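Uncharacterized protein AsbF (PDB 3DX5) catalyses the manganese-dependent dehydration of 3-dehydroshikimate to 3,4-dihydroxybenzoate, a step in the biosynthesis of the siderophore petrobactin. Local coordinates at residues Thr65-Leu71 with Thr98-Phe104. Sequence-based numbering, arbitrary orientation.
Sequences TMISDYL and TNKIRTF. With DHB (3,4-dihydroxybenzoic acid), chain D.
Arg102 and Ser68 pair on adjacent parallel strands of the TIM barrel, joined through helix 79-96 as a beta-alpha-beta unit. The parallel register follows from the ladder in which Ile67 N donates to Lys100 O, Arg102 N to Ile67 O and Asp69 N to Arg102 O, each at 3.0 Å. Arg102 can be traced outward. Its CB packs against the selenium of Met66 (SE to CB 3.7 Å). With CG anti to the backbone N (chi1 -176°), the chain bends at chi2 and chi3, bringing the guanidinium alongside the backbone of Ser68 and Asp69. There NE and NH1 grip Asp69 O side-on, near the guanidinium plane, NE at 3.1 Å; this pair of hydrogen bonds to one carbonyl oxygen should restrict rotation of the group. Ser68 CB lies over the centre of one guanidinium face, 3.6 Å above it, and Phe104 CE2 over the opposite face. NH2 forms a salt bridge with Glu142, a manganese ligand. Tyr70 and Phe104 run side by side, meeting rim to rim with planes 26° apart. Carboxylate O1 of 3,4-dihydroxybenzoic acid lies in the plane of the Tyr70 ring at its edge, where it accepts from Tyr70 OH at 2.5 Å, while Arg102 NH2 holds O2 of the same carboxylate at 2.8 Å.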
ATOM      1  N   THR A  65     -20.401   2.217  -4.609  1.00 11.52           N
ATOM      2  CA  THR A  65     -20.626   3.426  -5.429  1.00 12.90           C
ATOM      3  C   THR A  65     -19.818   3.421  -6.736  1.00 12.84           C
ATOM      4  O   THR A  65     -20.206   4.065  -7.737  1.00 12.87           O
ATOM      5  CB  THR A  65     -20.323   4.767  -4.643  1.00 13.48           C
ATOM      6  OG1 THR A  65     -18.902   4.942  -4.482  1.00 14.76           O
ATOM      7  CG2 THR A  65     -20.941   4.755  -3.265  1.00 14.93           C
HETATM    8  N   MSE A  66     -18.699   2.701  -6.716  1.00 12.30           N
HETATM    9  CA  MSE A  66     -17.684   2.802  -7.753  1.00 11.91           C
HETATM   10  C   MSE A  66     -16.566   1.848  -7.388  1.00 11.81           C
HETATM   11  O   MSE A  66     -16.318   1.598  -6.199  1.00 10.82           O
HETATM   12  CB  MSE A  66     -17.138   4.240  -7.798  1.00 11.74           C
HETATM   13  CG  MSE A  66     -16.040   4.507  -8.864  1.00 12.98           C
HETATM   14 SE   MSE A  66     -15.891   6.457  -9.230  0.75 12.39          SE
HETATM   15  CE  MSE A  66     -15.164   7.044  -7.510  1.00  8.84           C
ATOM     16  N   ILE A  67     -15.879   1.332  -8.401  1.00 10.09           N
ATOM     17  CA  ILE A  67     -14.609   0.661  -8.175  1.00 11.40           C
ATOM     18  C   ILE A  67     -13.506   1.586  -8.673  1.00 11.58           C
ATOM     19  O   ILE A  67     -13.555   2.055  -9.830  1.00 11.40           O
ATOM     20  CB  ILE A  67     -14.566  -0.681  -8.915  1.00 10.69           C
ATOM     21  CG1 ILE A  67     -15.610  -1.620  -8.255  1.00 13.38           C
ATOM     22  CG2 ILE A  67     -13.164  -1.254  -8.850  1.00 11.60           C
ATOM     23  CD1 ILE A  67     -15.979  -2.807  -9.104  1.00 14.70           C
ATOM     24  N   SER A  68     -12.509   1.834  -7.828  0.50 10.93           N
ATOM     25  CA  SER A  68     -11.491   2.818  -8.156  0.50 10.69           C
ATOM     26  C   SER A  68     -10.140   2.172  -8.441  0.50 11.03           C
ATOM     27  O   SER A  68      -9.543   1.516  -7.582  0.50 10.61           O
ATOM     28  CB  SER A  68     -11.425   3.886  -7.063  0.50 10.76           C
ATOM     29  OG  SER A  68     -12.734   4.393  -6.857  0.50  7.72           O
ATOM     30  N   ASP A  69      -9.677   2.339  -9.673  1.00 11.30           N
ATOM     31  CA  ASP A  69      -8.520   1.618 -10.124  1.00 12.50           C
ATOM     32  C   ASP A  69      -7.621   2.531 -10.944  1.00 12.78           C
ATOM     33  O   ASP A  69      -7.643   3.749 -10.742  1.00 12.90           O
ATOM     34  CB  ASP A  69      -8.963   0.356 -10.879  1.00 12.52           C
ATOM     35  CG  ASP A  69      -7.964  -0.807 -10.698  1.00 17.98           C
ATOM     36  OD1 ASP A  69      -8.403  -1.917 -10.313  1.00 21.55           O
ATOM     37  OD2 ASP A  69      -6.738  -0.614 -10.943  1.00 18.23           O
ATOM     38  N   TYR A  70      -6.823   1.949 -11.837  1.00 12.37           N
ATOM     39  CA  TYR A  70      -5.741   2.647 -12.540  1.00 14.32           C
ATOM     40  C   TYR A  70      -5.628   1.917 -13.858  1.00 14.80           C
ATOM     41  O   TYR A  70      -5.310   0.734 -13.877  1.00 14.78           O
ATOM     42  CB  TYR A  70      -4.389   2.515 -11.758  1.00 14.52           C
ATOM     43  CG  TYR A  70      -4.519   2.820 -10.259  1.00 17.28           C
ATOM     44  CD1 TYR A  70      -4.312   4.126  -9.766  1.00 18.53           C
ATOM     45  CD2 TYR A  70      -4.890   1.808  -9.334  1.00 16.26           C
ATOM     46  CE1 TYR A  70      -4.472   4.416  -8.391  1.00 15.56           C
ATOM     47  CE2 TYR A  70      -5.083   2.105  -7.990  1.00 15.60           C
ATOM     48  CZ  TYR A  70      -4.865   3.402  -7.524  1.00 15.44           C
ATOM     49  OH  TYR A  70      -5.030   3.686  -6.171  1.00 14.96           O
ATOM     50  N   LEU A  71      -5.933   2.574 -14.962  1.00 14.90           N
ATOM     51  CA  LEU A  71      -5.777   1.904 -16.255  1.00 15.37           C
ATOM     52  C   LEU A  71      -4.603   2.513 -17.001  1.00 15.86           C
ATOM     53  O   LEU A  71      -4.559   3.704 -17.212  1.00 15.83           O
ATOM     54  CB  LEU A  71      -7.056   1.998 -17.078  1.00 14.86           C
ATOM     55  CG  LEU A  71      -8.279   1.383 -16.395  1.00 15.92           C
ATOM     56  CD1 LEU A  71      -9.567   1.780 -17.148  1.00 14.21           C
ATOM     57  CD2 LEU A  71      -8.095  -0.166 -16.307  1.00 15.00           C
ATOM     58  N   THR A  98     -22.138  -2.075  -9.439  1.00 12.81           N
ATOM     59  CA  THR A  98     -21.820  -0.670  -9.622  1.00 12.76           C
ATOM     60  C   THR A  98     -21.674  -0.449 -11.132  1.00 12.51           C
ATOM     61  O   THR A  98     -21.314  -1.370 -11.859  1.00 11.09           O
ATOM     62  CB  THR A  98     -20.537  -0.232  -8.802  1.00 13.80           C
ATOM     63  OG1 THR A  98     -20.260   1.136  -9.054  1.00 14.94           O
ATOM     64  CG2 THR A  98     -19.276  -1.008  -9.200  1.00 11.72           C
ATOM     65  N   ASN A  99     -21.981   0.752 -11.602  1.00 11.75           N
ATOM     66  CA  ASN A  99     -21.789   1.073 -13.007  1.00 11.72           C
ATOM     67  C   ASN A  99     -20.662   2.089 -13.228  1.00 12.18           C
ATOM     68  O   ASN A  99     -20.632   2.742 -14.290  1.00 13.38           O
ATOM     69  CB  ASN A  99     -23.109   1.588 -13.621  1.00 12.11           C
ATOM     70  CG  ASN A  99     -23.533   2.951 -13.055  1.00 12.87           C
ATOM     71  OD1 ASN A  99     -23.015   3.424 -12.021  1.00 12.90           O
ATOM     72  ND2 ASN A  99     -24.450   3.608 -13.751  1.00 13.70           N
ATOM     73  N   LYS A 100     -19.740   2.252 -12.264  1.00 10.56           N
ATOM     74  CA  LYS A 100     -18.668   3.248 -12.426  1.00 11.50           C
ATOM     75  C   LYS A 100     -17.283   2.700 -12.098  1.00 12.44           C
ATOM     76  O   LYS A 100     -17.118   1.938 -11.116  1.00 13.20           O
ATOM     77  CB  LYS A 100     -18.920   4.474 -11.510  1.00 11.25           C
ATOM     78  CG  LYS A 100     -20.271   5.132 -11.684  1.00 11.78           C
ATOM     79  CD  LYS A 100     -20.485   6.285 -10.682  1.00 10.94           C
ATOM     80  CE  LYS A 100     -21.911   6.849 -10.793  1.00 14.15           C
ATOM     81  NZ  LYS A 100     -22.982   5.829 -10.536  1.00 17.95           N
ATOM     82  N   ILE A 101     -16.298   3.090 -12.920  0.60 12.50           N
ATOM     83  CA  ILE A 101     -14.883   2.779 -12.762  0.60 12.19           C
ATOM     84  C   ILE A 101     -14.062   4.083 -12.778  0.60 12.98           C
ATOM     85  O   ILE A 101     -14.104   4.853 -13.752  0.60 13.14           O
ATOM     86  CB  ILE A 101     -14.339   1.893 -13.921  0.60 12.07           C
ATOM     87  CG1 ILE A 101     -15.106   0.569 -14.031  0.60 14.09           C
ATOM     88  CG2 ILE A 101     -12.829   1.636 -13.752  0.60 10.48           C
ATOM     89  CD1 ILE A 101     -15.199  -0.274 -12.704  0.60 12.77           C
ATOM     90  N   ARG A 102     -13.283   4.307 -11.726  1.00 12.51           N
ATOM     91  CA  ARG A 102     -12.454   5.492 -11.644  1.00 12.33           C
ATOM     92  C   ARG A 102     -11.076   5.181 -12.242  1.00 12.38           C
ATOM     93  O   ARG A 102     -10.462   4.155 -11.934  1.00 12.21           O
ATOM     94  CB  ARG A 102     -12.317   5.898 -10.159  1.00 13.23           C
ATOM     95  CG  ARG A 102     -11.528   7.211  -9.850  1.00 12.11           C
ATOM     96  CD  ARG A 102      -9.973   7.167 -10.093  1.00 11.58           C
ATOM     97  NE  ARG A 102      -9.206   6.066  -9.486  1.00 14.22           N
ATOM     98  CZ  ARG A 102      -8.728   6.086  -8.245  1.00 14.41           C
ATOM     99  NH1 ARG A 102      -8.019   5.043  -7.787  1.00 12.82           N
ATOM    100  NH2 ARG A 102      -8.969   7.151  -7.461  1.00 10.03           N
ATOM    101  N   THR A 103     -10.590   6.066 -13.095  1.00 12.07           N
ATOM    102  CA  THR A 103      -9.214   5.967 -13.573  1.00 12.74           C
ATOM    103  C   THR A 103      -8.598   7.350 -13.674  1.00 12.46           C
ATOM    104  O   THR A 103      -9.279   8.357 -13.432  1.00 11.66           O
ATOM    105  CB  THR A 103      -9.095   5.160 -14.904  1.00 12.64           C
ATOM    106  OG1 THR A 103      -7.714   4.883 -15.164  1.00 15.60           O
ATOM    107  CG2 THR A 103      -9.666   5.936 -16.118  1.00 14.81           C
ATOM    108  N   PHE A 104      -7.304   7.392 -13.959  1.00 14.01           N
ATOM    109  CA  PHE A 104      -6.551   8.645 -14.097  1.00 14.79           C
ATOM    110  C   PHE A 104      -6.185   8.828 -15.550  1.00 15.60           C
ATOM    111  O   PHE A 104      -5.986   7.839 -16.263  1.00 17.26           O
ATOM    112  CB  PHE A 104      -5.286   8.617 -13.227  1.00 14.75           C
ATOM    113  CG  PHE A 104      -5.596   8.615 -11.753  1.00 17.81           C
ATOM    114  CD1 PHE A 104      -6.022   9.778 -11.116  1.00 19.25           C
ATOM    115  CD2 PHE A 104      -5.515   7.441 -11.012  1.00 20.76           C
ATOM    116  CE1 PHE A 104      -6.347   9.779  -9.772  1.00 20.54           C
ATOM    117  CE2 PHE A 104      -5.819   7.445  -9.647  1.00 21.30           C
ATOM    118  CZ  PHE A 104      -6.240   8.598  -9.040  1.00 19.83           C
TER
HETATM  119  C1  DHB D 289      -5.180   8.410  -5.023  1.00 18.25           C
HETATM  120  C2  DHB D 289      -6.192   9.364  -5.035  1.00 18.29           C
HETATM  121  C3  DHB D 289      -5.930  10.680  -4.641  1.00 18.33           C
HETATM  122  O3  DHB D 289      -6.872  11.676  -4.631  1.00 15.67           O
HETATM  123  C4  DHB D 289      -4.563  11.031  -4.248  1.00 20.66           C
HETATM  124  O4  DHB D 289      -4.347  12.314  -3.883  1.00 20.45           O
HETATM  125  C5  DHB D 289      -3.552  10.076  -4.269  1.00 19.34           C
HETATM  126  C6  DHB D 289      -3.878   8.763  -4.655  1.00 20.09           C
HETATM  127  C   DHB D 289      -5.507   6.984  -5.436  1.00 18.97           C
HETATM  128  O1  DHB D 289      -4.664   6.084  -5.496  1.00 18.58           O
HETATM  129  O2  DHB D 289      -6.764   6.663  -5.730  1.00 18.36           O
HETATM  130  O   HOH W   1     -22.356   5.782  -7.590  1.00 13.02           O
HETATM  131  O   HOH W   2     -22.921   2.512  -9.032  1.00 29.09           O
HETATM  132  O   HOH W   3      -6.556   5.580 -17.729  1.00 21.87           O
HETATM  133  O   HOH W   4      -4.660   5.374 -14.342  1.00 26.16           O